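Local atomic coordinates of yeast glycogen phosphorylase (Saccharomyces cerevisiae, PDB entry 1YGP), a protein that belongs to the carbohydrate phosphorylase family of GT-B fold proteins and carries covalently bound pyridoxal-5'-phosphate. Residues V67-A72 with G216-I221; E309-V314 with Q332-A337; G324-L329 with G421-R426; L546-L551 with A854-F859; S725-V730 with V745-E750. All blocks are in the same frame, centred on the assembly; numbering follows the deposited sequence.

Contact 1 of 5, residues V67-A72 with G216-I221; sequences VAYEAA and GNPWEI. Unlike the reference sequence in segment 67-72: Val67 (reference Ala).
Tyr69, near the start of helix 65-94, reaches Pro218 and Trp219 in the loop before strand 221-232 with the far end of its ring. The tightest point is the phenol oxygen: Tyr69 OH lies 3.5 Å from Pro218 CG, while Tyr69 CZ stands back at 4.1 Å from the same carbon. The tyrosine and proline side chains are set nearly perpendicular, and the proline comes in obliquely to the ring. Trp219 meets the same oxygen at the edge of its indole, close to the ring plane, with NE1 3.8 Å from Tyr69 OH. The tyrosine CG is turned away from the backbone N (chi1 155°), which carries the hydroxyl out from the helix to the loop. On the looser side lie the partly exposed Asn217 and Glu70; the carboxylate of Glu70 bends back toward the loop without touching it. The loop holds its own shape there, since Trp219 N donates to Asn217 OD1 at 2.8 Å, with the donor in the carbonyl plane of the amide. The arrangement is an Asx turn combined with a type I beta turn from Asn217 to Glu220, leading into an outermost strand of the large mixed sheet.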
# COMPACT_ATOMS: atom_id res chain seq x y z
N VAL A 67 -7.13 16.33 -1.33
CA VAL A 67 -7.05 16.14 -2.77
C VAL A 67 -6.07 17.10 -3.41
O VAL A 67 -5.26 16.73 -4.26
CB VAL A 67 -8.39 16.37 -3.44
N ALA A 68 -6.13 18.34 -2.96
CA ALA A 68 -5.28 19.39 -3.46
C ALA A 68 -3.83 19.06 -3.22
O ALA A 68 -3.01 19.21 -4.12
CB ALA A 68 -5.63 20.70 -2.78
N TYR A 69 -3.49 18.56 -2.03
CA TYR A 69 -2.14 18.20 -1.65
C TYR A 69 -1.71 17.03 -2.50
O TYR A 69 -0.68 17.12 -3.16
CB TYR A 69 -2.14 17.86 -0.16
CG TYR A 69 -1.02 16.94 0.22
CD1 TYR A 69 0.30 17.41 0.31
CD2 TYR A 69 -1.33 15.60 0.39
CE1 TYR A 69 1.33 16.51 0.56
CE2 TYR A 69 -0.30 14.70 0.63
CZ TYR A 69 1.01 15.15 0.71
OH TYR A 69 2.01 14.22 0.89
N GLU A 70 -2.44 15.93 -2.53
CA GLU A 70 -2.14 14.81 -3.41
C GLU A 70 -1.82 15.30 -4.83
O GLU A 70 -0.77 14.97 -5.40
CB GLU A 70 -3.34 13.89 -3.43
CG GLU A 70 -3.12 12.49 -2.92
CD GLU A 70 -3.13 12.34 -1.40
OE1 GLU A 70 -4.19 12.53 -0.80
OE2 GLU A 70 -2.08 12.01 -0.82
N ALA A 71 -2.65 16.19 -5.40
CA ALA A 71 -2.47 16.69 -6.75
C ALA A 71 -1.26 17.59 -6.91
O ALA A 71 -0.51 17.45 -7.89
CB ALA A 71 -3.69 17.47 -7.21
N ALA A 72 -1.04 18.49 -5.95
CA ALA A 72 0.06 19.43 -5.98
C ALA A 72 1.33 18.62 -5.82
O ALA A 72 2.21 18.81 -6.66
CB ALA A 72 -0.03 20.41 -4.84
N GLY A 216 -0.92 6.20 0.59
CA GLY A 216 0.22 6.09 -0.29
C GLY A 216 1.28 7.11 0.09
O GLY A 216 1.36 7.49 1.25
N ASN A 217 2.04 7.57 -0.90
CA ASN A 217 3.11 8.53 -0.68
C ASN A 217 3.43 9.19 -2.00
O ASN A 217 4.07 8.57 -2.85
CB ASN A 217 4.37 7.82 -0.18
CG ASN A 217 5.51 8.78 0.10
OD1 ASN A 217 5.81 9.74 -0.62
ND2 ASN A 217 6.20 8.53 1.18
N PRO A 218 3.07 10.44 -2.27
CA PRO A 218 3.18 10.98 -3.60
C PRO A 218 4.62 11.32 -3.94
O PRO A 218 4.86 11.67 -5.08
CB PRO A 218 2.23 12.14 -3.58
CG PRO A 218 2.42 12.67 -2.19
CD PRO A 218 2.55 11.42 -1.33
N TRP A 219 5.59 11.22 -3.04
CA TRP A 219 6.96 11.60 -3.40
C TRP A 219 7.89 10.47 -3.86
O TRP A 219 8.96 10.75 -4.40
CB TRP A 219 7.58 12.33 -2.20
CG TRP A 219 6.79 13.59 -1.86
CD1 TRP A 219 5.83 13.57 -0.88
CD2 TRP A 219 6.89 14.81 -2.47
NE1 TRP A 219 5.31 14.77 -0.89
CE2 TRP A 219 5.91 15.53 -1.81
CE3 TRP A 219 7.64 15.40 -3.49
CZ2 TRP A 219 5.66 16.85 -2.15
CZ3 TRP A 219 7.39 16.72 -3.83
CH2 TRP A 219 6.41 17.45 -3.17
N GLU A 220 7.56 9.19 -3.70
CA GLU A 220 8.51 8.12 -4.05
C GLU A 220 8.43 7.75 -5.51
O GLU A 220 7.47 8.07 -6.22
CB GLU A 220 8.25 6.83 -3.32
CG GLU A 220 8.11 6.98 -1.84
CD GLU A 220 7.58 5.72 -1.17
OE1 GLU A 220 6.52 5.21 -1.56
OE2 GLU A 220 8.25 5.27 -0.24
N ILE A 221 9.45 7.02 -5.95
CA ILE A 221 9.36 6.33 -7.21
C ILE A 221 9.52 4.89 -6.72
O ILE A 221 10.55 4.54 -6.11
CB ILE A 221 10.52 6.67 -8.18
CG1 ILE A 221 10.98 8.12 -8.17
CG2 ILE A 221 9.98 6.30 -9.56
CD1 ILE A 221 10.04 9.17 -8.74

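Contact 2 of 5, residues E309-V314 with Q332-A337; sequences ESITAV and QYFWCA
The backbones of Ile311 and Phe334 come closest here, their CA atoms 7.9 Å apart, where the weakly bonded last turn of helix 303-313 faces the long helix 322-350. This is helix-to-helix packing between two consecutive helices of an alpha/beta domain, set against its mixed sheet. Phe334 is the shared element. Its ring stands out from the long helix because CG is anti to the backbone N (chi1 173°), and two methyl groups of the shorter helix approach it obliquely. Ile311 CG2 comes to 3.7 Å from Phe334 CD2 and stays nearly as close to the root of the ring, 3.8 Å from Phe334 CG. The two side chains cross at a slant, and the branch that touches is the one pointing away from the backbone N of Ile311; the longer CG1 arm turns elsewhere. Strands complete the surroundings: Phe334 packs also on Leu189, Val257, Trp280 and Ala282, so the ring fills the junction between helix and sheet. Thr312 divides its two branches between different tasks. Its OG1 is hydrogen-bonded to the backbone N of Ala282 in strand 274-284, a buried hydroxyl thereby satisfied by the sheet. Its methyl is left for the aromatic ring, the threonine side chain standing roughly perpendicular to that of Phe334, with Thr312 CG2 resting 3.9 Å from Phe334 CE2.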
# COMPACT_ATOMS: atom_id res chain seq x y z
N GLU A 309 8.30 -9.16 5.79
CA GLU A 309 7.90 -7.84 6.16
C GLU A 309 8.30 -7.39 7.57
O GLU A 309 8.28 -6.18 7.84
CB GLU A 309 6.40 -7.78 5.96
CG GLU A 309 6.13 -7.71 4.45
CD GLU A 309 4.66 -7.76 4.00
OE1 GLU A 309 3.75 -7.61 4.83
OE2 GLU A 309 4.46 -7.94 2.79
N SER A 310 8.73 -8.28 8.48
CA SER A 310 9.22 -7.87 9.78
C SER A 310 10.42 -6.95 9.62
O SER A 310 10.52 -5.91 10.27
CB SER A 310 9.70 -9.02 10.60
OG SER A 310 8.82 -10.11 10.51
N ILE A 311 11.30 -7.27 8.67
CA ILE A 311 12.53 -6.53 8.46
C ILE A 311 12.31 -5.06 8.14
O ILE A 311 13.15 -4.26 8.54
CB ILE A 311 13.32 -7.19 7.33
CG1 ILE A 311 13.50 -8.67 7.56
CG2 ILE A 311 14.70 -6.56 7.26
CD1 ILE A 311 13.93 -9.35 6.25
N THR A 312 11.27 -4.61 7.43
CA THR A 312 11.11 -3.17 7.29
C THR A 312 9.83 -2.68 7.95
O THR A 312 9.38 -1.55 7.69
CB THR A 312 11.15 -2.82 5.80
OG1 THR A 312 10.31 -3.75 5.16
CG2 THR A 312 12.53 -2.89 5.20
N ALA A 313 9.22 -3.45 8.85
CA ALA A 313 8.03 -2.96 9.52
C ALA A 313 8.24 -1.79 10.47
O ALA A 313 7.50 -0.82 10.34
CB ALA A 313 7.37 -4.02 10.35
N VAL A 314 9.24 -1.82 11.37
CA VAL A 314 9.40 -0.83 12.44
C VAL A 314 10.86 -0.47 12.68
O VAL A 314 11.76 -1.30 12.59
CB VAL A 314 8.68 -1.46 13.68
CG1 VAL A 314 9.38 -1.36 15.02
CG2 VAL A 314 7.41 -0.67 13.81
N GLN A 332 19.93 -4.84 9.81
CA GLN A 332 21.19 -4.17 9.48
C GLN A 332 21.94 -4.92 8.39
O GLN A 332 22.59 -4.31 7.52
CB GLN A 332 22.09 -4.07 10.71
CG GLN A 332 21.54 -3.23 11.85
CD GLN A 332 22.51 -2.98 12.99
OE1 GLN A 332 22.47 -1.94 13.65
NE2 GLN A 332 23.44 -3.87 13.28
N TYR A 333 21.85 -6.26 8.36
CA TYR A 333 22.46 -6.98 7.26
C TYR A 333 21.67 -6.66 5.99
O TYR A 333 22.31 -6.14 5.07
CB TYR A 333 22.47 -8.49 7.47
CG TYR A 333 23.20 -9.18 6.32
CD1 TYR A 333 24.34 -8.59 5.76
CD2 TYR A 333 22.69 -10.34 5.76
CE1 TYR A 333 24.95 -9.15 4.64
CE2 TYR A 333 23.29 -10.91 4.64
CZ TYR A 333 24.41 -10.31 4.09
OH TYR A 333 24.99 -10.81 2.94
N PHE A 334 20.35 -6.89 5.89
CA PHE A 334 19.50 -6.61 4.72
C PHE A 334 19.80 -5.27 4.03
O PHE A 334 20.06 -5.18 2.82
CB PHE A 334 18.06 -6.70 5.22
CG PHE A 334 16.98 -6.29 4.23
CD1 PHE A 334 16.60 -7.16 3.21
CD2 PHE A 334 16.41 -5.02 4.32
CE1 PHE A 334 15.67 -6.75 2.27
CE2 PHE A 334 15.47 -4.62 3.37
CZ PHE A 334 15.10 -5.49 2.34
N TRP A 335 19.86 -4.18 4.77
CA TRP A 335 20.15 -2.89 4.21
C TRP A 335 21.59 -2.81 3.77
O TRP A 335 21.80 -2.28 2.67
CB TRP A 335 19.80 -1.86 5.28
CG TRP A 335 20.47 -0.50 5.27
CD1 TRP A 335 20.30 0.47 4.30
CD2 TRP A 335 21.24 -0.09 6.32
NE1 TRP A 335 20.97 1.50 4.76
CE2 TRP A 335 21.54 1.22 5.96
CE3 TRP A 335 21.70 -0.65 7.51
CZ2 TRP A 335 22.32 1.98 6.82
CZ3 TRP A 335 22.48 0.13 8.35
CH2 TRP A 335 22.78 1.44 8.01
N CYS A 336 22.59 -3.30 4.53
CA CYS A 336 23.98 -3.26 4.07
C CYS A 336 24.25 -4.07 2.80
O CYS A 336 24.92 -3.62 1.87
CB CYS A 336 24.87 -3.78 5.17
SG CYS A 336 24.99 -2.51 6.44
N ALA A 337 23.63 -5.23 2.74
CA ALA A 337 23.71 -6.16 1.65
C ALA A 337 23.18 -5.60 0.33
O ALA A 337 23.91 -5.51 -0.67
CB ALA A 337 22.91 -7.39 2.03

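Contact 3 of 5, residues G324-L329 with G421-R426; sequences GKELRL and GHLLPR
Leu423 fits between Glu326 and Leu329, two residues one turn apart on helix 322-350, where helix 417-423 gives way to helix 425-445. Followed in order, the second segment first offers His422, whose ring meets that of Tyr233 and comes near the carboxylate of Glu326 without joining it: His422 NE2 and Glu326 OE1 are 5.1 Å apart. Leu423 follows and makes the contact proper. Its two methyl groups go to different partners. CD1 of Leu423 meets the isobutyl group of Leu329, 4.0 Å from its CD2, and the two side chains lie alongside, pointing opposite ways. CD2 of Leu423 instead lies 3.7 Å from Glu326 OE2, with the acid crossing the leucine at a slant. Both leucines hold CG anti to the backbone N (chi1 -160° for Leu423, -170° for Leu329), which turns their branched ends toward each other between the helices. Leu424 is the break: it is the first residue to leave the helical conformation after helix 417-423 and at the same time the N-cap position of the helix that begins at Pro425. Its side chain turns to the same interface and packs on Leu372. Arg426, on helix 425-445, forms salt bridges with Asp383 and Glu429. The chemistry is therefore split between an apolar leucine pair and a carboxylate laid against a methyl group; the salt bridge from Glu326 OE2 to Lys330 probably offsets the cost of that second meeting and favours the ionised acid.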
# COMPACT_ATOMS: atom_id res chain seq x y z
N GLY A 324 14.69 -9.94 19.18
CA GLY A 324 14.91 -8.58 18.76
C GLY A 324 16.37 -8.39 18.43
O GLY A 324 16.68 -7.72 17.46
N LYS A 325 17.30 -8.98 19.19
CA LYS A 325 18.72 -8.90 18.90
C LYS A 325 18.92 -9.42 17.50
O LYS A 325 19.55 -8.78 16.66
CB LYS A 325 19.57 -9.77 19.81
CG LYS A 325 19.56 -9.42 21.29
CD LYS A 325 20.06 -8.01 21.57
CE LYS A 325 21.50 -7.74 21.18
NZ LYS A 325 21.81 -6.34 21.42
N GLU A 326 18.27 -10.54 17.22
CA GLU A 326 18.30 -11.17 15.92
C GLU A 326 17.72 -10.32 14.81
O GLU A 326 18.34 -10.18 13.76
CB GLU A 326 17.53 -12.44 15.94
CG GLU A 326 18.37 -13.40 15.19
CD GLU A 326 17.56 -14.28 14.30
OE1 GLU A 326 17.00 -15.27 14.77
OE2 GLU A 326 17.50 -13.94 13.13
N LEU A 327 16.53 -9.75 15.02
CA LEU A 327 15.88 -8.93 14.01
C LEU A 327 16.66 -7.67 13.74
O LEU A 327 16.77 -7.30 12.57
CB LEU A 327 14.46 -8.60 14.46
CG LEU A 327 13.54 -7.86 13.51
CD1 LEU A 327 13.28 -8.68 12.25
CD2 LEU A 327 12.22 -7.67 14.17
N ARG A 328 17.26 -7.03 14.75
CA ARG A 328 18.08 -5.84 14.55
C ARG A 328 19.26 -6.23 13.68
O ARG A 328 19.54 -5.55 12.70
CB ARG A 328 18.60 -5.29 15.87
CG ARG A 328 17.49 -4.78 16.78
CD ARG A 328 17.28 -3.29 16.72
NE ARG A 328 18.07 -2.60 17.72
CZ ARG A 328 17.55 -1.75 18.62
NH1 ARG A 328 16.25 -1.47 18.68
NH2 ARG A 328 18.35 -1.15 19.50
N LEU A 329 19.95 -7.36 13.96
CA LEU A 329 21.06 -7.73 13.12
C LEU A 329 20.60 -8.06 11.71
O LEU A 329 21.20 -7.59 10.73
CB LEU A 329 21.79 -8.93 13.73
CG LEU A 329 23.15 -9.33 13.10
CD1 LEU A 329 24.15 -8.16 13.13
CD2 LEU A 329 23.69 -10.52 13.86
N GLY A 421 27.10 -15.72 14.29
CA GLY A 421 27.58 -16.83 13.51
C GLY A 421 26.46 -17.57 12.82
O GLY A 421 26.52 -17.89 11.63
N HIS A 422 25.39 -17.80 13.58
CA HIS A 422 24.24 -18.55 13.12
C HIS A 422 23.50 -17.89 11.99
O HIS A 422 22.89 -18.55 11.15
CB HIS A 422 23.30 -18.76 14.31
CG HIS A 422 21.93 -19.34 13.98
ND1 HIS A 422 21.63 -20.51 13.41
CD2 HIS A 422 20.76 -18.66 14.20
CE1 HIS A 422 20.33 -20.56 13.28
NE2 HIS A 422 19.82 -19.45 13.75
N LEU A 423 23.43 -16.58 12.10
CA LEU A 423 22.68 -15.79 11.16
C LEU A 423 23.55 -15.45 9.96
O LEU A 423 23.06 -15.37 8.83
CB LEU A 423 22.22 -14.54 11.91
CG LEU A 423 21.07 -13.64 11.48
CD1 LEU A 423 21.68 -12.37 10.96
CD2 LEU A 423 20.12 -14.37 10.53
N LEU A 424 24.85 -15.27 10.20
CA LEU A 424 25.77 -14.87 9.17
C LEU A 424 27.07 -15.71 9.23
O LEU A 424 28.12 -15.17 9.60
CB LEU A 424 26.01 -13.33 9.35
CG LEU A 424 24.78 -12.38 9.28
CD1 LEU A 424 25.19 -10.93 9.37
CD2 LEU A 424 24.08 -12.54 7.96
N PRO A 425 27.09 -17.00 8.83
CA PRO A 425 28.25 -17.87 8.96
C PRO A 425 29.53 -17.44 8.26
O PRO A 425 30.61 -17.40 8.86
CB PRO A 425 27.74 -19.23 8.51
CG PRO A 425 26.43 -19.02 7.81
CD PRO A 425 25.90 -17.81 8.55
N ARG A 426 29.48 -17.03 6.99
CA ARG A 426 30.67 -16.59 6.27
C ARG A 426 31.20 -15.25 6.77
O ARG A 426 32.41 -15.03 6.83
CB ARG A 426 30.34 -16.48 4.77
CG ARG A 426 31.46 -16.03 3.86
CD ARG A 426 32.56 -17.08 3.89
NE ARG A 426 33.56 -16.90 2.85
CZ ARG A 426 34.85 -16.82 3.14
NH1 ARG A 426 35.27 -16.91 4.40
NH2 ARG A 426 35.73 -16.68 2.16

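Contact 4 of 5, residues L546-L551 with A854-F859; sequences LDMAKL and ANVGFF
Met548 and Leu551, one turn of 3-10 helix, lie against Gly857 and Ala854, the two segments running in opposite directions. The backbones come close together: Met548 and Gly857 have CA atoms 4.6 Å apart, and those of Leu551 and Ala854 are 4.7 Å apart. Gly857, with no side chain, allows the close approach to Met548. Among the interactions proper, a bent CA-H...O contact joins Ala854 CA to Leu551 O, 3.4 Å long with an angle of 137° at the hydrogen. The methyl of Ala854 leans on the same oxygen, and Leu551 CB in turn approaches Ala854 O at 3.9 Å. Apolar contact is the other kind. Met548 CB sits over Gly857 CA at 3.5 Å, and the chain then bends at chi2 and chi3, bringing its terminal methyl CE to 4.5 Å from Val856 CG1, a looser touch. In the fold, the contact ties the loop between helices 527-536 and 562-584 to the C-terminal part of helix 842-856. Beyond it, Phe859 bonds through its backbone to Ile516 and packs on Met727 of helix 724-730, while Phe858 and Phe859 together lie against helix 743-751.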
# COMPACT_ATOMS: atom_id res chain seq x y z
N LEU A 546 23.23 30.38 0.88
CA LEU A 546 24.39 29.69 0.37
C LEU A 546 25.64 30.20 1.09
O LEU A 546 26.53 29.40 1.41
CB LEU A 546 24.57 29.94 -1.10
CG LEU A 546 23.86 29.04 -2.10
CD1 LEU A 546 23.03 27.97 -1.43
CD2 LEU A 546 22.98 29.93 -2.91
N ASP A 547 25.74 31.50 1.38
CA ASP A 547 26.90 32.00 2.08
C ASP A 547 26.54 32.56 3.45
O ASP A 547 26.43 33.77 3.63
CB ASP A 547 27.59 33.08 1.26
CG ASP A 547 28.91 33.56 1.86
OD1 ASP A 547 29.57 32.81 2.59
OD2 ASP A 547 29.27 34.71 1.59
N MET A 548 26.41 31.67 4.44
CA MET A 548 26.04 32.09 5.79
C MET A 548 27.01 33.08 6.42
O MET A 548 26.64 33.86 7.31
CB MET A 548 25.93 30.88 6.72
CG MET A 548 24.73 30.01 6.54
SD MET A 548 23.25 31.03 6.61
CE MET A 548 22.51 30.41 8.09
N ALA A 549 28.25 33.12 5.94
CA ALA A 549 29.25 34.06 6.41
C ALA A 549 28.80 35.52 6.32
O ALA A 549 29.08 36.32 7.22
CB ALA A 549 30.52 33.91 5.60
N LYS A 550 28.01 35.89 5.31
CA LYS A 550 27.52 37.25 5.20
C LYS A 550 26.66 37.69 6.38
O LYS A 550 26.47 38.90 6.58
CB LYS A 550 26.68 37.44 3.96
CG LYS A 550 27.37 37.11 2.65
CD LYS A 550 26.81 37.90 1.47
CE LYS A 550 25.29 37.79 1.24
NZ LYS A 550 24.84 38.77 0.26
N LEU A 551 26.14 36.80 7.24
CA LEU A 551 25.26 37.26 8.29
C LEU A 551 25.92 38.07 9.40
O LEU A 551 25.24 38.77 10.15
CB LEU A 551 24.51 36.05 8.87
CG LEU A 551 23.03 35.86 8.44
CD1 LEU A 551 22.90 35.77 6.94
CD2 LEU A 551 22.49 34.57 9.02
N ALA A 854 23.90 36.45 13.70
CA ALA A 854 25.04 36.98 13.00
C ALA A 854 26.20 36.02 12.98
O ALA A 854 26.92 35.94 11.99
CB ALA A 854 25.44 38.29 13.68
N ASN A 855 26.38 35.24 14.05
CA ASN A 855 27.50 34.31 14.13
C ASN A 855 27.14 32.83 14.09
O ASN A 855 28.01 31.95 14.27
CB ASN A 855 28.25 34.63 15.39
CG ASN A 855 28.82 36.04 15.39
OD1 ASN A 855 29.65 36.46 14.58
ND2 ASN A 855 28.30 36.86 16.28
N VAL A 856 25.89 32.46 13.78
CA VAL A 856 25.51 31.05 13.71
C VAL A 856 26.05 30.35 12.45
O VAL A 856 26.24 29.13 12.44
CB VAL A 856 23.97 30.94 13.75
CG1 VAL A 856 23.33 31.32 12.41
CG2 VAL A 856 23.65 29.51 14.15
N GLY A 857 26.36 31.09 11.39
CA GLY A 857 26.77 30.55 10.11
C GLY A 857 27.77 29.41 10.05
O GLY A 857 27.73 28.65 9.09
N PHE A 858 28.69 29.21 10.99
CA PHE A 858 29.61 28.08 10.90
C PHE A 858 28.84 26.77 11.02
O PHE A 858 29.27 25.74 10.50
CB PHE A 858 30.62 28.19 12.01
CG PHE A 858 31.51 26.97 12.25
CD1 PHE A 858 32.68 26.78 11.52
CD2 PHE A 858 31.17 26.07 13.27
CE1 PHE A 858 33.51 25.70 11.81
CE2 PHE A 858 32.01 24.99 13.56
CZ PHE A 858 33.18 24.81 12.83
N PHE A 859 27.70 26.78 11.70
CA PHE A 859 26.96 25.55 11.86
C PHE A 859 26.09 25.26 10.65
O PHE A 859 25.13 24.50 10.76
CB PHE A 859 26.12 25.64 13.13
CG PHE A 859 26.96 25.97 14.35
CD1 PHE A 859 27.96 25.08 14.76
CD2 PHE A 859 26.76 27.18 15.01
CE1 PHE A 859 28.76 25.41 15.85
CE2 PHE A 859 27.57 27.50 16.10
CZ PHE A 859 28.57 26.62 16.52

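Contact 5 of 5, residues S725-V730 with V745-E750; sequences SNMKFV and VEITRE. With PLP (pyridoxal-5'-phosphate), chain E.
The pyridoxal-5'-phosphate site is built on helix 724-730, whose far side packs on helix 743-751. Lys728 NZ is covalently joined to C4A of pyridoxal-5'-phosphate at 1.4 Å, consistent with the Schiff base familiar from phosphorylases. The lysine is extended beyond CG, so that its full length spans from the helix to the pyridoxal, and Trp521 makes a cation-pi contact with it. Ser725, in the first turn of the helix, grips one phosphate oxygen twice: its backbone N donates to O2P of pyridoxal-5'-phosphate at 3.1 Å and 162°, and Ser725 OG donates to the same O2P at 2.6 Å. Lying at a helix N terminus, this phosphate would probably also feel the favourable field of the helix. The side chains that touch across the interface are apolar and centre on Ile747. Its CD1 comes 3.9 Å from Met727 CG, and its other branch, CG2, lies 3.7 Å from Val730 CG2. The isoleucine and valine run side by side with their ends reversed; the methionine is crossed at a slant. Elsewhere on helix 743-751, Arg749 links Glu746 and Glu750 in a salt-bridge network. Arg749 NE reaches the anti lone pair of Glu750 OE2 at 3.3 Å, the oxygen lying 18° out of the guanidinium plane; the bonds from NH1 to Glu746 OE2 and from NH2 to Glu750 OE2 are weak. Around the pair, Ser725 and Phe729 touch strand 710-713 of the parallel sheet, Val730 packs on helix 842-856, and strand 735-739 follows between the two helices in sequence.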
# COMPACT_ATOMS: atom_id res chain seq x y z
N SER A 725 19.88 20.41 17.76
CA SER A 725 18.75 21.34 17.88
C SER A 725 19.17 22.67 18.49
O SER A 725 18.58 23.71 18.20
CB SER A 725 17.63 20.77 18.71
OG SER A 725 18.08 20.27 19.96
N ASN A 726 20.27 22.62 19.27
CA ASN A 726 20.92 23.78 19.88
C ASN A 726 21.19 24.80 18.79
O ASN A 726 20.79 25.95 18.90
CB ASN A 726 22.27 23.44 20.50
CG ASN A 726 22.31 22.36 21.57
OD1 ASN A 726 21.44 21.49 21.65
ND2 ASN A 726 23.20 22.39 22.53
N MET A 727 21.77 24.32 17.69
CA MET A 727 22.16 25.16 16.56
C MET A 727 20.93 25.73 15.88
O MET A 727 20.93 26.91 15.51
CB MET A 727 22.98 24.33 15.58
CG MET A 727 24.23 23.74 16.25
SD MET A 727 25.10 22.59 15.17
CE MET A 727 25.85 21.40 16.24
N LYS A 728 19.85 24.92 15.82
CA LYS A 728 18.56 25.34 15.26
C LYS A 728 17.95 26.45 16.07
O LYS A 728 17.31 27.33 15.49
CB LYS A 728 17.54 24.18 15.23
CG LYS A 728 17.91 23.04 14.30
CD LYS A 728 17.00 21.87 14.56
CE LYS A 728 17.62 20.64 13.94
NZ LYS A 728 16.67 19.57 14.22
N PHE A 729 18.14 26.45 17.39
CA PHE A 729 17.65 27.52 18.24
C PHE A 729 18.50 28.75 18.02
O PHE A 729 17.96 29.85 17.84
CB PHE A 729 17.72 27.14 19.69
CG PHE A 729 16.60 26.22 20.10
CD1 PHE A 729 15.29 26.71 20.22
CD2 PHE A 729 16.85 24.87 20.34
CE1 PHE A 729 14.25 25.86 20.57
CE2 PHE A 729 15.79 24.03 20.70
CZ PHE A 729 14.50 24.52 20.81
N VAL A 730 19.83 28.60 17.95
CA VAL A 730 20.69 29.76 17.77
C VAL A 730 20.37 30.44 16.45
O VAL A 730 20.09 31.65 16.48
CB VAL A 730 22.15 29.30 17.85
CG1 VAL A 730 23.11 30.40 17.43
CG2 VAL A 730 22.45 28.96 19.30
N VAL A 745 29.54 24.23 23.96
CA VAL A 745 30.92 24.72 23.92
C VAL A 745 31.22 25.38 22.56
O VAL A 745 31.60 26.56 22.52
CB VAL A 745 31.86 23.51 24.20
CG1 VAL A 745 33.30 23.92 24.08
CG2 VAL A 745 31.68 23.00 25.62
N GLU A 746 31.01 24.73 21.42
CA GLU A 746 31.25 25.40 20.15
C GLU A 746 30.31 26.54 19.83
O GLU A 746 30.78 27.50 19.20
CB GLU A 746 31.20 24.40 19.01
CG GLU A 746 32.62 23.91 18.96
CD GLU A 746 32.86 22.62 18.20
OE1 GLU A 746 32.67 21.55 18.79
OE2 GLU A 746 33.29 22.69 17.05
N ILE A 747 29.03 26.49 20.25
CA ILE A 747 28.10 27.63 20.10
C ILE A 747 28.78 28.83 20.79
O ILE A 747 28.94 29.88 20.17
CB ILE A 747 26.72 27.45 20.82
CG1 ILE A 747 25.96 26.20 20.36
CG2 ILE A 747 25.91 28.70 20.60
CD1 ILE A 747 25.82 26.10 18.85
N THR A 748 29.24 28.64 22.04
CA THR A 748 29.86 29.69 22.84
C THR A 748 31.08 30.29 22.16
O THR A 748 31.17 31.51 22.10
CB THR A 748 30.22 29.10 24.19
OG1 THR A 748 28.97 28.73 24.77
CG2 THR A 748 30.96 30.03 25.11
N ARG A 749 31.96 29.47 21.62
CA ARG A 749 33.11 29.94 20.87
C ARG A 749 32.66 30.90 19.76
O ARG A 749 32.99 32.08 19.80
CB ARG A 749 33.82 28.74 20.27
CG ARG A 749 35.06 29.00 19.45
CD ARG A 749 35.45 27.71 18.76
NE ARG A 749 34.59 27.46 17.61
CZ ARG A 749 34.49 26.26 17.02
NH1 ARG A 749 35.18 25.21 17.46
NH2 ARG A 749 33.68 26.12 15.98
N GLU A 750 31.84 30.42 18.83
CA GLU A 750 31.36 31.19 17.70
C GLU A 750 30.57 32.43 18.03
O GLU A 750 30.83 33.48 17.44
CB GLU A 750 30.49 30.34 16.81
CG GLU A 750 31.24 29.21 16.17
CD GLU A 750 32.22 29.69 15.13
OE1 GLU A 750 31.79 30.39 14.20
OE2 GLU A 750 33.40 29.36 15.25
N1 PLP E . 14.34 15.56 16.43
C2 PLP E . 13.82 16.58 15.68
C2A PLP E . 12.35 16.54 15.34
C3 PLP E . 14.63 17.61 15.24
O3 PLP E . 14.13 18.59 14.43
C4 PLP E . 15.98 17.62 15.56
C4A PLP E . 16.74 18.78 15.43
C5 PLP E . 16.49 16.57 16.31
C6 PLP E . 15.66 15.55 16.74
C5A PLP E . 17.97 16.57 16.79
O4P PLP E . 18.05 17.27 18.04
P PLP E . 18.88 16.75 19.28
O1P PLP E . 19.97 15.91 18.74
O2P PLP E . 19.54 18.11 19.83
O3P PLP E . 17.92 16.29 20.32

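Followed from the N terminus, contact 1 closes first, bringing the loop ahead of strand 221-232 back to helix 65-94. Contacts 2 and 3 then cross: their segments alternate along the chain, both use helix 322-350, and they touch where Tyr333 packs on Leu424 and Ser310 on Leu327. Together they join helices 303-313, 322-350 and 417-423 beside the mixed sheet. In the second half, contact 4 opens at 546-551 and shuts only at 854-859, with contact 5 enclosed between. These two meet directly, Val856 against Val730 and Phe858 against Arg749, so the late helix end lies on the helix bearing pyridoxal-5'-phosphate. Contacts 2 and 5 lie on opposite sides of the chain's centre, their centres about 35 Å apart.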